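Local structure of TRAP-T family transporter, DctP (Periplasmic binding) subunit (Sulfitobacter sp. NAS-14.1, 4PF8) at residues G144-Y149 / R167-D172. The protein binds beta-D-galacturonate and probably delivers it, as the periplasmic solute-binding subunit, to a TRAP-type membrane transporter. Residues are numbered along the deposited sequence; the frame is centred on the assembly and turned at random.
With GTR (beta-D-galactopyranuronic acid), chain D.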
loop_
_atom_site.group_PDB
_atom_site.type_symbol
_atom_site.label_atom_id
_atom_site.label_comp_id
_atom_site.label_asym_id
_atom_site.label_seq_id
_atom_site.Cartn_x
_atom_site.Cartn_y
_atom_site.Cartn_z
ATOM N N GLY A 144 2.962 6.976 0.962
ATOM C CA GLY A 144 3.899 7.433 1.965
ATOM C C GLY A 144 4.679 6.297 2.580
ATOM O O GLY A 144 5.003 5.340 1.916
ATOM N N ALA A 145 5.037 6.456 3.857
ATOM C CA ALA A 145 5.802 5.444 4.598
ATOM C C ALA A 145 4.976 4.969 5.777
ATOM O O ALA A 145 4.205 5.727 6.341
ATOM C CB ALA A 145 7.116 6.030 5.107
ATOM N N ARG A 146 5.125 3.702 6.141
ATOM C CA ARG A 146 4.380 3.102 7.233
ATOM C C ARG A 146 5.179 3.139 8.521
ATOM O O ARG A 146 6.373 2.864 8.502
ATOM C CB ARG A 146 4.018 1.665 6.883
ATOM C CG ARG A 146 3.212 1.551 5.600
ATOM C CD ARG A 146 3.029 0.096 5.152
ATOM N NE ARG A 146 2.161 -0.703 6.007
ATOM C CZ ARG A 146 0.848 -0.882 5.824
ATOM N NH1 ARG A 146 0.217 -0.294 4.823
ATOM N NH2 ARG A 146 0.161 -1.669 6.627
ATOM N N SER A 147 4.505 3.479 9.621
ATOM C CA SER A 147 5.130 3.573 10.942
ATOM C C SER A 147 4.249 2.889 11.976
ATOM O O SER A 147 3.033 2.773 11.793
ATOM C CB SER A 147 5.333 5.031 11.344
ATOM O OG SER A 147 6.303 5.638 10.506
ATOM N N PHE A 148 4.860 2.434 13.067
ATOM C CA PHE A 148 4.113 1.726 14.104
ATOM C C PHE A 148 3.220 2.622 14.928
ATOM O O PHE A 148 3.622 3.720 15.314
ATOM C CB PHE A 148 5.074 1.003 15.060
ATOM C CG PHE A 148 5.724 -0.206 14.454
ATOM C CD1 PHE A 148 4.996 -1.346 14.203
ATOM C CD2 PHE A 148 7.072 -0.195 14.128
ATOM C CE1 PHE A 148 5.586 -2.462 13.624
ATOM C CE2 PHE A 148 7.668 -1.294 13.561
ATOM C CZ PHE A 148 6.930 -2.433 13.305
ATOM N N TYR A 149 2.029 2.120 15.259
ATOM C CA TYR A 149 1.212 2.719 16.289
ATOM C C TYR A 149 0.725 1.646 17.226
ATOM O O TYR A 149 0.496 0.512 16.820
ATOM C CB TYR A 149 0.042 3.513 15.704
ATOM C CG TYR A 149 -0.760 2.856 14.611
ATOM C CD1 TYR A 149 -1.895 2.103 14.908
ATOM C CD2 TYR A 149 -0.419 3.027 13.277
ATOM C CE1 TYR A 149 -2.664 1.562 13.913
ATOM C CE2 TYR A 149 -1.171 2.483 12.283
ATOM C CZ TYR A 149 -2.283 1.757 12.586
ATOM O OH TYR A 149 -3.068 1.245 11.560
ATOM N N ARG A 167 -0.757 -6.268 14.343
ATOM C CA ARG A 167 -1.428 -6.686 13.115
ATOM C C ARG A 167 -0.537 -6.321 11.936
ATOM O O ARG A 167 0.079 -5.260 11.922
ATOM C CB ARG A 167 -2.770 -5.987 12.957
ATOM C CG ARG A 167 -3.438 -6.233 11.629
ATOM C CD ARG A 167 -3.062 -5.160 10.605
ATOM N NE ARG A 167 -3.720 -5.402 9.323
ATOM C CZ ARG A 167 -3.611 -4.603 8.265
ATOM N NH1 ARG A 167 -2.877 -3.496 8.306
ATOM N NH2 ARG A 167 -4.237 -4.910 7.153
ATOM N N VAL A 168 -0.495 -7.213 10.950
ATOM C CA VAL A 168 0.166 -6.944 9.692
ATOM C C VAL A 168 -0.793 -7.246 8.530
ATOM O O VAL A 168 -1.822 -7.901 8.721
ATOM C CB VAL A 168 1.438 -7.777 9.536
ATOM C CG1 VAL A 168 2.455 -7.349 10.585
ATOM C CG2 VAL A 168 1.164 -9.269 9.626
HETATM N N MSE A 169 -0.442 -6.745 7.355
HETATM C CA MSE A 169 -1.129 -7.102 6.111
HETATM C C MSE A 169 -0.840 -8.546 5.735
HETATM O O MSE A 169 0.035 -9.200 6.300
HETATM C CB MSE A 169 -0.623 -6.233 4.953
HETATM C CG MSE A 169 -1.039 -4.841 4.992
HETATM SE SE MSE A 169 -0.542 -3.992 3.306
HETATM C CE MSE A 169 1.279 -3.443 3.673
ATOM N N ASN A 170 -1.568 -9.024 4.730
ATOM C CA ASN A 170 -1.409 -10.396 4.250
ATOM C C ASN A 170 -0.222 -10.576 3.304
ATOM O O ASN A 170 -0.370 -10.721 2.088
ATOM C CB ASN A 170 -2.714 -10.838 3.577
ATOM C CG ASN A 170 -3.889 -10.798 4.528
ATOM O OD1 ASN A 170 -4.721 -9.890 4.480
ATOM N ND2 ASN A 170 -3.951 -11.770 5.422
ATOM N N ASN A 171 0.977 -10.560 3.878
ATOM C CA ASN A 171 2.195 -10.942 3.175
ATOM C C ASN A 171 3.115 -11.534 4.236
ATOM O O ASN A 171 3.361 -10.904 5.256
ATOM C CB ASN A 171 2.833 -9.716 2.496
ATOM C CG ASN A 171 3.998 -10.069 1.605
ATOM O OD1 ASN A 171 4.776 -10.971 1.903
ATOM N ND2 ASN A 171 4.123 -9.359 0.483
ATOM N N ASP A 172 3.624 -12.745 3.996
ATOM C CA ASP A 172 4.513 -13.423 4.946
ATOM C C ASP A 172 5.756 -12.619 5.317
ATOM O O ASP A 172 6.314 -12.808 6.398
ATOM C CB ASP A 172 4.961 -14.771 4.375
ATOM C CG ASP A 172 3.799 -15.693 4.100
ATOM O OD1 ASP A 172 2.829 -15.645 4.886
ATOM O OD2 ASP A 172 3.847 -16.455 3.103
HETATM C C1 GTR D . -2.880 1.218 3.507
HETATM C C2 GTR D . -3.046 0.882 2.062
HETATM C C3 GTR D . -4.239 -0.049 1.946
HETATM C C4 GTR D . -4.025 -1.323 2.751
HETATM C C5 GTR D . -3.768 -0.876 4.186
HETATM C C6 GTR D . -3.443 -2.076 5.068
HETATM O O1 GTR D . -1.704 2.065 3.698
HETATM O O2 GTR D . -3.319 2.119 1.350
HETATM O O3 GTR D . -4.321 -0.439 0.557
HETATM O O4 GTR D . -2.865 -1.991 2.224
HETATM O O5 GTR D . -2.674 0.062 4.260
HETATM O O6A GTR D . -2.637 -1.854 6.011
HETATM O O6B GTR D . -4.083 -3.140 4.902
#
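Carboxylate oxygen O6A of the bound galacturonate is gripped by two arginines at once: Arg-167 NH1 reaches it at 2.8 Å in an almost straight bond (178°), and Arg-146 NH2 at 2.9 Å. The other oxygen, O6B, takes Arg-167 NH2 at 2.9 Å, so Arg-167 meets the carboxylate through an end-on pair of hydrogen bonds, which restrains rotation of the carboxylate. Arg-146 instead spreads over two parts of the sugar, its NH1 donating to the ring oxygen O5 at 3.0 Å. Although NH2 of Arg-146 and NH1 of Arg-167 lie 3.9 Å apart, the shared anion probably balances their charges. In selenomethionine Met-169 a bend at chi3 (-87°) lays CE over one face of the Arg-146 guanidinium, 3.4 Å from CZ, while its SE approaches sugar O4. In the second shell, Glu-206 pairs with Arg-146 NE and the carbonyl of Met-188 accepts from Arg-167 NE, steadying both groups. Trimming Arg-146 to an alanine is likely to deprive O5 of this donor, leaving O6A to Arg-167 alone of the two arginines. An arginine meeting a substrate carboxylate end-on is a hallmark of TRAP solute-binding proteins; Arg-167 is consistent with that role, and Arg-146 adds a second grip in this galacturonate pocket.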